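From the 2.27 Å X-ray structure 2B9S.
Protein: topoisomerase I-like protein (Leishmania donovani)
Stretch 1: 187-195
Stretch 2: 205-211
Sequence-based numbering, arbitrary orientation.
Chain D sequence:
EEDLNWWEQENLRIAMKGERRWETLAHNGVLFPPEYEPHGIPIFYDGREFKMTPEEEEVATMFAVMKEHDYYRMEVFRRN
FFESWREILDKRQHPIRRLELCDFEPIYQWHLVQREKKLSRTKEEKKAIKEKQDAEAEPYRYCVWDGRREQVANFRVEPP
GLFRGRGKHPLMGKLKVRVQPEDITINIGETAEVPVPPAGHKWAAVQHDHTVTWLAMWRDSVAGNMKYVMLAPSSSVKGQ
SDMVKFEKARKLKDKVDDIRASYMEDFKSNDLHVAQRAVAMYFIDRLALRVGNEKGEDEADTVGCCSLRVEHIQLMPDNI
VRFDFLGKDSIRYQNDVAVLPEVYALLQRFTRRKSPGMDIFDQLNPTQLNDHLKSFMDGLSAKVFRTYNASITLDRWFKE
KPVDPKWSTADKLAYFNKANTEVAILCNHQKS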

# COMPACT_ATOMS: atom_id res chain seq x y z
N ASN D 187 0.78 -22.37 0.77
CA ASN D 187 -0.21 -22.69 -0.26
C ASN D 187 0.52 -23.13 -1.52
O ASN D 187 1.31 -22.37 -2.08
N ILE D 188 0.24 -24.37 -1.94
CA ILE D 188 0.96 -25.03 -3.03
C ILE D 188 0.07 -26.08 -3.74
O ILE D 188 -1.00 -26.43 -3.23
N GLY D 189 0.49 -26.57 -4.91
CA GLY D 189 -0.25 -27.63 -5.62
C GLY D 189 -0.20 -28.97 -4.92
O GLY D 189 0.82 -29.33 -4.34
N GLU D 190 -1.30 -29.72 -4.98
CA GLU D 190 -1.40 -31.08 -4.41
C GLU D 190 -0.26 -32.03 -4.80
O GLU D 190 0.13 -32.90 -4.03
N THR D 191 0.25 -31.89 -6.02
CA THR D 191 1.24 -32.82 -6.56
C THR D 191 2.65 -32.24 -6.53
O THR D 191 3.59 -32.90 -6.97
N ALA D 192 2.80 -31.01 -6.01
CA ALA D 192 4.11 -30.36 -5.98
C ALA D 192 4.98 -30.90 -4.84
O ALA D 192 4.48 -31.44 -3.85
N GLU D 193 6.29 -30.74 -5.00
CA GLU D 193 7.21 -30.91 -3.89
C GLU D 193 7.00 -29.79 -2.83
O GLU D 193 7.06 -28.60 -3.16
N VAL D 194 6.74 -30.19 -1.58
CA VAL D 194 6.50 -29.25 -0.49
C VAL D 194 7.83 -28.68 0.03
O VAL D 194 8.74 -29.45 0.33
N PRO D 195 7.95 -27.32 0.12
CA PRO D 195 9.13 -26.69 0.75
C PRO D 195 9.47 -27.36 2.08
O PRO D 195 8.58 -27.67 2.85
N ALA D 205 0.64 -25.18 8.50
CA ALA D 205 -0.29 -25.93 7.68
C ALA D 205 0.22 -25.88 6.24
O ALA D 205 0.95 -24.96 5.87
N VAL D 206 -0.15 -26.89 5.46
CA VAL D 206 0.12 -26.93 4.02
C VAL D 206 -1.24 -27.16 3.39
O VAL D 206 -1.97 -28.07 3.77
N GLN D 207 -1.63 -26.26 2.50
CA GLN D 207 -2.92 -26.34 1.84
C GLN D 207 -2.71 -26.22 0.33
O GLN D 207 -1.59 -25.95 -0.15
N HIS D 208 -3.80 -26.44 -0.40
CA HIS D 208 -3.78 -26.55 -1.85
C HIS D 208 -4.99 -25.84 -2.39
O HIS D 208 -5.83 -26.46 -3.06
N ASP D 209 -5.07 -24.53 -2.12
CA ASP D 209 -6.24 -23.72 -2.48
C ASP D 209 -6.02 -23.07 -3.86
O ASP D 209 -5.22 -22.13 -4.00
N HIS D 210 -6.74 -23.59 -4.86
CA HIS D 210 -6.64 -23.13 -6.26
C HIS D 210 -7.40 -21.82 -6.49
O HIS D 210 -7.33 -21.24 -7.58
N THR D 211 -8.13 -21.35 -5.48
CA THR D 211 -8.95 -20.14 -5.57
C THR D 211 -8.24 -18.90 -5.04
O THR D 211 -8.82 -17.80 -5.06

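The two stretches meet through a short parallel pairing, with Asn-187 bridged to Gln-207 and their CA atoms 5.0 Å apart. A single backbone hydrogen bond, from Ile-188 N to Gln-207 O at 3.0 Å, anchors this pairing, and side chains supply the remaining hydrogen bonds between the stretches.

Asn-187, buried, is the most extensively covered residue of the contact. Its CA-to-CB bond points to the same face of the sheet as that of Gln-207, and with chi1 t and chi2 at 58° the carboxamide comes close to the backbone of the other stretch. There it pairs with Asp-209 in both directions: Asn-187 OD1 accepts from Asp-209 N at 2.9 Å, while Asn-187 ND2 donates to Asp-209 O at 3.2 Å. The amide is thus matched to a peptide donor and acceptor beyond the end of the strand. Gln-207, with chi1 p, an extended chi2 t and chi3 at 61°, brings its amide nearer the first stretch, and Gln-207 NE2 donates to Asn-187 OD1 at 3.1 Å, giving that oxygen a second donor.

Asp-209 offers its backbone to this arrangement, whereas its t side chain leads away from the first stretch. Its carboxylate serves its own loop instead: Asp-209 OD1 accepts from Thr-211 N at 3.1 Å and lies only 2.4 Å from Thr-211 OG1, a very short hydrogen bond that fits the p rotamer of the threonine.

His-208 adopts an m rotamer, with chi2 at -68°, which brings His-208 ND1 within 2.8 Å of Ile-188 O. This hydrogen bond lies at the ring edge, near its plane, and leaves one face free to receive Glu-190 CA, 3.9 Å from the ring centroid and 22° off its normal, in a CH-pi contact. Glu-190 is the second residue of the type I turn that runs from Gly-189 to Ala-192. Its side chain is folded, with chi1 m, chi2 p and chi3 at 86°, so that the carboxylate reaches the second stretch and Glu-190 OE2 accepts from His-210 NE2 at 2.6 Å. The m rotamer of His-210 presents the edge of its ring to this oxygen.

A small apolar patch completes the contact. Val-206, with chi1 t, places Val-206 CG1 4.0 Å from Ile-188 CG2 and Val-206 CG2 4.1 Å from Val-194 CG1. Val-194, also t, points toward the second stretch; Ile-188 is t at both chi angles, and its extended end leads away while CG2 remains against Val-206.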

# COMPACT_ATOMS: atom_id res chain seq x y z
CB ASN D 187 -1.12 -21.50 -0.59
CG ASN D 187 -2.32 -21.90 -1.42
OD1 ASN D 187 -3.09 -22.75 -1.03
ND2 ASN D 187 -2.48 -21.28 -2.58
CB ILE D 188 2.27 -25.65 -2.48
CG1 ILE D 188 3.33 -25.80 -3.58
CG2 ILE D 188 1.99 -26.90 -1.62
CD1 ILE D 188 4.70 -26.07 -3.08
CB GLU D 190 -2.71 -31.78 -4.83
CG GLU D 190 -3.96 -30.95 -4.85
CD GLU D 190 -4.09 -30.14 -6.12
OE1 GLU D 190 -4.62 -30.65 -7.14
OE2 GLU D 190 -3.65 -28.98 -6.08
CB THR D 191 0.91 -33.25 -8.04
OG1 THR D 191 1.06 -32.14 -8.93
CG2 THR D 191 -0.50 -33.80 -8.16
CB ALA D 192 3.98 -28.85 -5.88
CB GLU D 193 8.63 -30.88 -4.42
CG GLU D 193 9.59 -31.70 -3.63
CD GLU D 193 10.97 -31.73 -4.27
OE1 GLU D 193 11.03 -31.90 -5.52
OE2 GLU D 193 11.97 -31.58 -3.52
CB VAL D 194 5.68 -29.90 0.68
CG1 VAL D 194 5.54 -28.95 1.88
CG2 VAL D 194 4.29 -30.32 0.21
CB PRO D 195 8.66 -25.25 0.98
CG PRO D 195 7.66 -25.01 -0.05
CD PRO D 195 6.99 -26.31 -0.37
CB ALA D 205 -1.72 -25.32 7.78
CB VAL D 206 1.15 -28.04 3.63
CG1 VAL D 206 1.40 -28.07 2.13
CG2 VAL D 206 2.48 -27.85 4.36
CB GLN D 207 -3.87 -25.24 2.36
CG GLN D 207 -3.34 -23.81 2.13
CD GLN D 207 -4.36 -22.75 2.48
OE1 GLN D 207 -4.79 -22.66 3.63
NE2 GLN D 207 -4.75 -21.95 1.49
CB HIS D 208 -3.80 -28.04 -2.27
CG HIS D 208 -2.83 -28.89 -1.51
ND1 HIS D 208 -1.46 -28.75 -1.65
CD2 HIS D 208 -3.02 -29.83 -0.55
CE1 HIS D 208 -0.85 -29.60 -0.83
NE2 HIS D 208 -1.77 -30.27 -0.16
CB ASP D 209 -6.54 -22.68 -1.37
CG ASP D 209 -7.88 -21.94 -1.57
OD1 ASP D 209 -8.60 -22.18 -2.57
OD2 ASP D 209 -8.23 -21.10 -0.71
CB HIS D 210 -7.19 -24.19 -7.23
CG HIS D 210 -6.37 -25.45 -7.33
ND1 HIS D 210 -5.58 -25.75 -8.42
CD2 HIS D 210 -6.28 -26.52 -6.49
CE1 HIS D 210 -5.01 -26.93 -8.24
NE2 HIS D 210 -5.42 -27.42 -7.08
CB THR D 211 -10.31 -20.30 -4.84
OG1 THR D 211 -10.08 -20.51 -3.43
CG2 THR D 211 -11.13 -21.47 -5.40